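Local coordinates for GrpB family protein (Enterococcus faecalis, PDB 2NRK), which is of unknown function but belongs to the GrpB (UPF0157) family and probably shares the nucleotidyltransferase fold, at residues D55-V60 / Q112-H117; N122-R125 / I130-T133; E20-A25 / E74-E79. All blocks are in the same frame, centred on the assembly; numbering follows the deposited sequence.

Contact 1 of 3, residues D55-V60 / Q112-H117; sequences DFLVIV and QEILRH
L57 and I59, alternate residues of strand 54-60, send their side chains to one face of the sheet, where I114 of helix 111-126 receives both. The CG2 branch of I114 is the meeting point: I59 CD1 lies 3.8 Å from I114 CG2, and L57 CD2 comes to within 4.0 Å of the same methyl. L57 reaches that far because its CG stands anti to the backbone N (chi1 175°), and its CD2 also rests 3.9 Å from the carbonyl O of I114; the side chains of L57 and I114 cross at about a right angle. A second touch, I59 CG2 to I114 CD1 at 4.1 Å, widens this buried part, in which the side chains meet through carbon alone and to which W172 of the second subunit adds packing on I59 and I114. One turn further on the packing slackens. H117 meets L57 with its CB and, obliquely, with its ring, which L57 CD1 approaches, while its NE2 bonds to Y106 OH. Toward the partly exposed side R116 holds E113 side-on, NH2 to OE1 (syn lone pair) at 2.8 Å and NE to OE2 at 3.0 Å; R116 NH1 also bridges to E164. The segment axes run roughly antiparallel (145°) and approach to 10.1 Å: a helix laid on one face of a mixed sheet, consistent with the nucleotidyltransferase-like fold suggested by the family.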
loop_
_atom_site.group_PDB
_atom_site.type_symbol
_atom_site.label_atom_id
_atom_site.label_comp_id
_atom_site.label_asym_id
_atom_site.label_seq_id
_atom_site.Cartn_x
_atom_site.Cartn_y
_atom_site.Cartn_z
ATOM N N ASP A 55 16.088 3.423 -11.737
ATOM C CA ASP A 55 15.599 3.549 -10.353
ATOM C C ASP A 55 15.217 2.210 -9.751
ATOM O O ASP A 55 14.436 1.422 -10.378
ATOM C CB ASP A 55 14.375 4.469 -10.265
ATOM C CG ASP A 55 14.708 5.890 -10.648
ATOM O OD1 ASP A 55 15.281 6.602 -9.805
ATOM O OD2 ASP A 55 14.399 6.277 -11.806
ATOM N N PHE A 56 15.714 1.986 -8.536
ATOM C CA PHE A 56 15.461 0.771 -7.723
ATOM C C PHE A 56 14.681 1.115 -6.470
ATOM O O PHE A 56 15.018 2.095 -5.764
ATOM C CB PHE A 56 16.782 0.100 -7.287
ATOM C CG PHE A 56 17.669 -0.286 -8.433
ATOM C CD1 PHE A 56 17.733 -1.610 -8.856
ATOM C CD2 PHE A 56 18.419 0.670 -9.108
ATOM C CE1 PHE A 56 18.511 -1.981 -9.968
ATOM C CE2 PHE A 56 19.207 0.306 -10.205
ATOM C CZ PHE A 56 19.256 -1.028 -10.642
ATOM N N LEU A 57 13.616 0.338 -6.220
ATOM C CA LEU A 57 12.863 0.421 -4.955
ATOM C C LEU A 57 13.235 -0.812 -4.155
ATOM O O LEU A 57 13.001 -1.927 -4.599
ATOM C CB LEU A 57 11.352 0.462 -5.218
ATOM C CG LEU A 57 10.455 0.437 -3.951
ATOM C CD1 LEU A 57 10.744 1.620 -3.020
ATOM C CD2 LEU A 57 8.965 0.453 -4.340
ATOM N N VAL A 58 13.905 -0.603 -3.039
ATOM C CA VAL A 58 14.342 -1.712 -2.196
ATOM C C VAL A 58 13.534 -1.623 -0.889
ATOM O O VAL A 58 13.568 -0.595 -0.194
ATOM C CB VAL A 58 15.861 -1.602 -1.895
ATOM C CG1 VAL A 58 16.274 -2.719 -0.975
ATOM C CG2 VAL A 58 16.679 -1.664 -3.181
ATOM N N ILE A 59 12.839 -2.708 -0.559
ATOM C CA ILE A 59 11.983 -2.735 0.625
ATOM C C ILE A 59 12.638 -3.669 1.624
ATOM O O ILE A 59 12.938 -4.828 1.287
ATOM C CB ILE A 59 10.563 -3.242 0.247
ATOM C CG1 ILE A 59 9.983 -2.342 -0.847
ATOM C CG2 ILE A 59 9.713 -3.282 1.491
ATOM C CD1 ILE A 59 8.682 -2.936 -1.444
ATOM N N VAL A 60 12.889 -3.169 2.832
ATOM C CA VAL A 60 13.618 -3.925 3.864
ATOM C C VAL A 60 12.817 -4.084 5.154
ATOM O O VAL A 60 11.869 -3.319 5.417
ATOM C CB VAL A 60 15.004 -3.247 4.220
ATOM C CG1 VAL A 60 15.891 -3.209 2.975
ATOM C CG2 VAL A 60 14.798 -1.827 4.821
ATOM N N GLN A 112 3.306 4.801 2.365
ATOM C CA GLN A 112 3.051 5.972 1.510
ATOM C C GLN A 112 4.087 6.079 0.393
ATOM O O GLN A 112 3.728 6.291 -0.768
ATOM C CB GLN A 112 3.038 7.268 2.334
ATOM C CG GLN A 112 2.021 7.295 3.467
ATOM C CD GLN A 112 0.647 7.726 3.025
ATOM O OE1 GLN A 112 -0.018 7.026 2.274
ATOM N NE2 GLN A 112 0.203 8.885 3.509
ATOM N N GLU A 113 5.369 5.932 0.747
ATOM C CA GLU A 113 6.438 6.085 -0.265
ATOM C C GLU A 113 6.484 4.883 -1.158
ATOM O O GLU A 113 6.656 5.003 -2.372
ATOM C CB GLU A 113 7.770 6.284 0.431
ATOM C CG GLU A 113 7.898 7.737 0.891
ATOM C CD GLU A 113 8.003 8.658 -0.341
ATOM O OE1 GLU A 113 9.013 8.561 -1.091
ATOM O OE2 GLU A 113 7.082 9.445 -0.563
ATOM N N ILE A 114 6.331 3.698 -0.553
ATOM C CA ILE A 114 6.400 2.489 -1.388
ATOM C C ILE A 114 5.305 2.489 -2.444
ATOM O O ILE A 114 5.561 2.276 -3.631
ATOM C CB ILE A 114 6.353 1.202 -0.519
ATOM C CG1 ILE A 114 7.604 1.155 0.394
ATOM C CG2 ILE A 114 6.242 -0.054 -1.424
ATOM C CD1 ILE A 114 7.500 0.123 1.560
ATOM N N LEU A 115 4.066 2.735 -2.014
ATOM C CA LEU A 115 2.951 2.817 -2.997
ATOM C C LEU A 115 3.041 3.992 -3.941
ATOM O O LEU A 115 2.616 3.872 -5.086
ATOM C CB LEU A 115 1.564 2.762 -2.332
ATOM C CG LEU A 115 1.226 1.400 -1.728
ATOM C CD1 LEU A 115 -0.238 1.420 -1.304
ATOM C CD2 LEU A 115 1.425 0.201 -2.713
ATOM N N ARG A 116 3.616 5.116 -3.503
ATOM C CA ARG A 116 3.753 6.269 -4.409
ATOM C C ARG A 116 4.490 5.796 -5.660
ATOM O O ARG A 116 4.049 6.042 -6.784
ATOM C CB ARG A 116 4.534 7.395 -3.760
ATOM C CG ARG A 116 4.721 8.565 -4.770
ATOM C CD ARG A 116 5.181 9.819 -4.008
ATOM N NE ARG A 116 6.537 9.681 -3.489
ATOM C CZ ARG A 116 7.640 9.944 -4.183
ATOM N NH1 ARG A 116 7.561 10.301 -5.485
ATOM N NH2 ARG A 116 8.830 9.811 -3.587
ATOM N N HIS A 117 5.606 5.081 -5.447
ATOM C CA HIS A 117 6.410 4.605 -6.568
ATOM C C HIS A 117 5.725 3.491 -7.338
ATOM O O HIS A 117 5.679 3.549 -8.558
ATOM C CB HIS A 117 7.770 4.095 -6.069
ATOM C CG HIS A 117 8.628 5.170 -5.478
ATOM N ND1 HIS A 117 9.072 6.249 -6.218
ATOM C CD2 HIS A 117 9.134 5.333 -4.230
ATOM C CE1 HIS A 117 9.834 7.020 -5.454
ATOM N NE2 HIS A 117 9.869 6.501 -4.237
#

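Contact 2 of 3, residues N122-R125 / I130-T133; sequences NYLR and IATT
I130, in the first turn of helix 128-142, packs against both Y123 and L124 of the preceding helix, its two branches dividing the work. The longer branch ends in CD1, which lies 3.4 Å from Y123 OH and 3.6 Å from CE2 of the same ring, approaching the phenol obliquely near its hydroxyl end. The tyrosine side chain crosses that of I130 at about a right angle, and a trans first torsion (chi1 -173°), which sets the ring opposite the backbone N, brings it there. The shorter branch, I130 CG2, instead meets L124 CD2 at 3.8 Å, again with the side chains roughly perpendicular. I163 of helix 157-171 touches both Y123 and I130, so a third helix joins this patch. At A131 the two backbones draw close, with the CA atoms of L124 and A131 5.4 Å apart. The methyl CB of A131 sits 4.0 Å from the carbonyl O of L124 and 4.4 Å from L124 CD2, a looser contact than those of I130; L124 also packs on V45 and L48. No hydrogen bond spans the two segments: the bend between helices 111-126 and 128-142 is lined here by apolar contacts, while the one polar side-chain group among them, the hydroxyl of Y123, has its hydrogen-bonding partner in E166.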
loop_
_atom_site.group_PDB
_atom_site.type_symbol
_atom_site.label_atom_id
_atom_site.label_comp_id
_atom_site.label_asym_id
_atom_site.label_seq_id
_atom_site.Cartn_x
_atom_site.Cartn_y
_atom_site.Cartn_z
ATOM N N ASN A 122 2.792 1.355 -12.104
ATOM C CA ASN A 122 1.748 0.444 -12.617
ATOM C C ASN A 122 0.771 1.210 -13.498
ATOM O O ASN A 122 0.343 0.724 -14.552
ATOM C CB ASN A 122 1.051 -0.245 -11.459
ATOM C CG ASN A 122 1.941 -1.212 -10.722
ATOM O OD1 ASN A 122 3.084 -1.488 -11.127
ATOM N ND2 ASN A 122 1.418 -1.764 -9.608
ATOM N N TYR A 123 0.419 2.413 -13.065
ATOM C CA TYR A 123 -0.534 3.251 -13.790
ATOM C C TYR A 123 0.026 3.654 -15.166
ATOM O O TYR A 123 -0.683 3.608 -16.167
ATOM C CB TYR A 123 -0.820 4.490 -12.941
ATOM C CG TYR A 123 -1.903 5.396 -13.464
ATOM C CD1 TYR A 123 -3.240 4.958 -13.549
ATOM C CD2 TYR A 123 -1.603 6.707 -13.856
ATOM C CE1 TYR A 123 -4.262 5.816 -14.038
ATOM C CE2 TYR A 123 -2.626 7.594 -14.301
ATOM C CZ TYR A 123 -3.953 7.122 -14.394
ATOM O OH TYR A 123 -4.965 7.956 -14.826
ATOM N N LEU A 124 1.301 4.061 -15.228
ATOM C CA LEU A 124 1.879 4.419 -16.540
ATOM C C LEU A 124 1.934 3.182 -17.463
ATOM O O LEU A 124 1.667 3.309 -18.659
ATOM C CB LEU A 124 3.276 4.998 -16.397
ATOM C CG LEU A 124 3.264 6.385 -15.770
ATOM C CD1 LEU A 124 4.714 6.889 -15.626
ATOM C CD2 LEU A 124 2.437 7.388 -16.608
ATOM N N ARG A 125 2.273 2.018 -16.898
ATOM C CA ARG A 125 2.314 0.783 -17.679
ATOM C C ARG A 125 0.962 0.463 -18.286
ATOM O O ARG A 125 0.916 -0.095 -19.386
ATOM C CB ARG A 125 2.735 -0.395 -16.796
ATOM C CG ARG A 125 4.230 -0.381 -16.450
ATOM C CD ARG A 125 4.558 -1.517 -15.489
ATOM N NE ARG A 125 6.007 -1.693 -15.331
ATOM C CZ ARG A 125 6.589 -2.672 -14.631
ATOM N NH1 ARG A 125 5.841 -3.555 -13.948
ATOM N NH2 ARG A 125 7.927 -2.769 -14.588
ATOM N N ILE A 130 -1.058 8.260 -21.432
ATOM C CA ILE A 130 -0.525 9.097 -20.374
ATOM C C ILE A 130 1.008 9.030 -20.375
ATOM O O ILE A 130 1.675 10.067 -20.236
ATOM C CB ILE A 130 -1.097 8.706 -18.993
ATOM C CG1 ILE A 130 -2.616 8.969 -19.005
ATOM C CG2 ILE A 130 -0.433 9.545 -17.919
ATOM C CD1 ILE A 130 -3.352 8.452 -17.736
ATOM N N ALA A 131 1.555 7.828 -20.541
ATOM C CA ALA A 131 3.011 7.690 -20.641
ATOM C C ALA A 131 3.546 8.522 -21.823
ATOM O O ALA A 131 4.570 9.174 -21.705
ATOM C CB ALA A 131 3.411 6.237 -20.781
ATOM N N THR A 132 2.843 8.509 -22.959
ATOM C CA THR A 132 3.263 9.292 -24.123
ATOM C C THR A 132 3.249 10.790 -23.815
ATOM O O THR A 132 4.175 11.506 -24.195
ATOM C CB THR A 132 2.412 8.937 -25.339
ATOM O OG1 THR A 132 2.639 7.555 -25.645
ATOM C CG2 THR A 132 2.786 9.817 -26.541
ATOM N N THR A 133 2.237 11.244 -23.073
ATOM C CA THR A 133 2.148 12.649 -22.661
ATOM C C THR A 133 3.363 13.005 -21.820
ATOM O O THR A 133 3.980 14.056 -22.035
ATOM C CB THR A 133 0.820 12.923 -21.891
ATOM O OG1 THR A 133 -0.250 12.737 -22.811
ATOM C CG2 THR A 133 0.748 14.366 -21.380
#

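Contact 3 of 3, residues E20-A25 / E74-E79; sequences EEEAQA and ERIGYE
Helix 70-75 ends in a Schellman motif, with G77 as the C-prime residue, G77 N bonded to E74 O and Y78 N to F73 O, and the chain then turns into strand 79-80 at the edge of the mixed sheet. G77 has positive phi (105°), a backbone shape that suits glycine. Two residues flanking this glycine face helix 14-30. I76 extends CD1 toward E22 and A25: the methyl lies beside the carboxylate, 4.0 Å from E22 OE2, and makes a light apolar touch with A25 CB at 4.5 Å. Y78 carries the polar part: its ring and the side chain of E22 come from opposite directions, and the carboxylate and ring planes stand 46° apart. E22 gets there by extending at chi1 and bending at chi2 (71°). K94 of strand 89-94 also reaches this spot, with NZ in a salt bridge to E22 OE2 and a hydrogen bond to the carbonyl O of I76; the ammonium beside OE2 would probably favour a charged carboxylate. The same oxygen thus serves a phenol and an ammonium: E22 OE2, near the plane of the Y78 ring at its edge, accepts from Y78 OH at 2.6 Å with its anti lone pair.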
loop_
_atom_site.group_PDB
_atom_site.type_symbol
_atom_site.label_atom_id
_atom_site.label_comp_id
_atom_site.label_asym_id
_atom_site.label_seq_id
_atom_site.Cartn_x
_atom_site.Cartn_y
_atom_site.Cartn_z
ATOM N N GLU A 20 17.935 -5.796 -13.699
ATOM C CA GLU A 20 18.026 -7.133 -13.119
ATOM C C GLU A 20 19.450 -7.472 -12.635
ATOM O O GLU A 20 19.612 -8.065 -11.575
ATOM C CB GLU A 20 17.434 -8.137 -14.092
ATOM C CG GLU A 20 15.911 -7.896 -14.102
ATOM C CD GLU A 20 15.154 -8.982 -14.757
ATOM O OE1 GLU A 20 15.808 -9.855 -15.342
ATOM O OE2 GLU A 20 13.909 -8.939 -14.744
ATOM N N GLU A 21 20.457 -7.029 -13.371
ATOM C CA GLU A 21 21.851 -7.297 -13.025
ATOM C C GLU A 21 22.176 -6.618 -11.683
ATOM O O GLU A 21 22.768 -7.215 -10.767
ATOM C CB GLU A 21 22.732 -6.699 -14.097
ATOM C CG GLU A 21 24.203 -6.984 -13.957
ATOM C CD GLU A 21 24.928 -6.895 -15.311
ATOM O OE1 GLU A 21 24.362 -7.353 -16.347
ATOM O OE2 GLU A 21 26.066 -6.376 -15.334
ATOM N N GLU A 22 21.828 -5.338 -11.598
ATOM C CA GLU A 22 22.174 -4.620 -10.389
ATOM C C GLU A 22 21.287 -5.064 -9.230
ATOM O O GLU A 22 21.710 -5.037 -8.066
ATOM C CB GLU A 22 22.097 -3.097 -10.626
ATOM C CG GLU A 22 22.588 -2.244 -9.431
ATOM C CD GLU A 22 24.121 -2.305 -9.221
ATOM O OE1 GLU A 22 24.825 -3.113 -9.892
ATOM O OE2 GLU A 22 24.629 -1.519 -8.378
ATOM N N ALA A 23 20.039 -5.438 -9.516
ATOM C CA ALA A 23 19.171 -5.884 -8.430
ATOM C C ALA A 23 19.818 -7.098 -7.714
ATOM O O ALA A 23 19.786 -7.200 -6.482
ATOM C CB ALA A 23 17.757 -6.228 -8.927
ATOM N N GLN A 24 20.426 -8.001 -8.479
ATOM C CA GLN A 24 21.087 -9.176 -7.907
ATOM C C GLN A 24 22.266 -8.730 -7.024
ATOM O O GLN A 24 22.469 -9.244 -5.915
ATOM C CB GLN A 24 21.579 -10.088 -9.041
ATOM C CG GLN A 24 21.647 -11.586 -8.717
ATOM C CD GLN A 24 22.104 -12.408 -9.916
ATOM O OE1 GLN A 24 23.064 -12.044 -10.597
ATOM N NE2 GLN A 24 21.412 -13.513 -10.186
ATOM N N ALA A 25 23.041 -7.778 -7.534
ATOM C CA ALA A 25 24.193 -7.243 -6.799
ATOM C C ALA A 25 23.730 -6.659 -5.464
ATOM O O ALA A 25 24.352 -6.921 -4.419
ATOM C CB ALA A 25 24.932 -6.198 -7.643
ATOM N N GLU A 74 29.419 1.447 -0.964
ATOM C CA GLU A 74 30.501 2.273 -1.526
ATOM C C GLU A 74 31.453 1.417 -2.366
ATOM O O GLU A 74 31.951 1.870 -3.396
ATOM C CB GLU A 74 31.260 3.019 -0.421
ATOM C CG GLU A 74 30.384 4.063 0.296
ATOM C CD GLU A 74 31.165 4.902 1.308
ATOM O OE1 GLU A 74 32.358 4.612 1.517
ATOM O OE2 GLU A 74 30.565 5.850 1.864
ATOM N N ARG A 75 31.712 0.196 -1.902
ATOM C CA ARG A 75 32.649 -0.713 -2.576
ATOM C C ARG A 75 32.181 -1.015 -4.008
ATOM O O ARG A 75 33.023 -1.162 -4.915
ATOM C CB ARG A 75 32.803 -2.017 -1.789
ATOM C CG ARG A 75 33.947 -2.897 -2.285
ATOM C CD ARG A 75 33.898 -4.273 -1.628
ATOM N NE ARG A 75 32.806 -5.069 -2.176
ATOM C CZ ARG A 75 32.843 -5.657 -3.374
ATOM N NH1 ARG A 75 31.808 -6.354 -3.795
ATOM N NH2 ARG A 75 33.927 -5.557 -4.150
ATOM N N ILE A 76 30.865 -1.089 -4.219
ATOM C CA ILE A 76 30.334 -1.302 -5.578
ATOM C C ILE A 76 29.938 0.008 -6.290
ATOM O O ILE A 76 29.170 0.014 -7.268
ATOM C CB ILE A 76 29.232 -2.399 -5.625
ATOM C CG1 ILE A 76 27.982 -1.984 -4.847
ATOM C CG2 ILE A 76 29.803 -3.728 -5.083
ATOM C CD1 ILE A 76 26.691 -2.820 -5.246
ATOM N N GLY A 77 30.428 1.127 -5.761
ATOM C CA GLY A 77 30.379 2.381 -6.498
ATOM C C GLY A 77 29.363 3.410 -6.063
ATOM O O GLY A 77 29.274 4.452 -6.684
ATOM N N TYR A 78 28.569 3.098 -5.049
ATOM C CA TYR A 78 27.552 4.028 -4.570
ATOM C C TYR A 78 28.079 5.113 -3.646
ATOM O O TYR A 78 28.992 4.878 -2.831
ATOM C CB TYR A 78 26.421 3.272 -3.851
ATOM C CG TYR A 78 25.545 2.499 -4.807
ATOM C CD1 TYR A 78 24.587 3.167 -5.596
ATOM C CD2 TYR A 78 25.706 1.122 -4.959
ATOM C CE1 TYR A 78 23.770 2.457 -6.492
ATOM C CE2 TYR A 78 24.906 0.409 -5.871
ATOM C CZ TYR A 78 23.936 1.099 -6.606
ATOM O OH TYR A 78 23.140 0.430 -7.538
ATOM N N GLU A 79 27.501 6.308 -3.788
ATOM C CA GLU A 79 27.495 7.281 -2.730
ATOM C C GLU A 79 26.296 6.972 -1.832
ATOM O O GLU A 79 25.153 6.854 -2.308
ATOM C CB GLU A 79 27.291 8.699 -3.291
ATOM C CG GLU A 79 28.432 9.381 -3.921
ATOM C CD GLU A 79 28.017 10.835 -4.236
ATOM O OE1 GLU A 79 27.366 11.044 -5.282
ATOM O OE2 GLU A 79 28.289 11.723 -3.410
#

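How the contacts relate
Strand 54-60 links contact 1 to contact 3, whose centres are 17 Å apart. While L57 and I59 face helix 111-126, the ring of F56 turns to helix 14-30, and F56 CZ packs 3.5 Å from E22 CB, in the helix that contact 3 ties to the turn after helix 70-75. Contact 2 continues along helix 111-126 from contact 1; their centres are 18 Å apart and their nearest atoms about 5 Å, without touching. Contacts 2 and 3 sit on opposite sides of the chain's centre, 28 Å between centres. Only contact 1 has the second subunit within reach, with W172 of that chain among the residues that pack on it. No ligand or established active site relates the three.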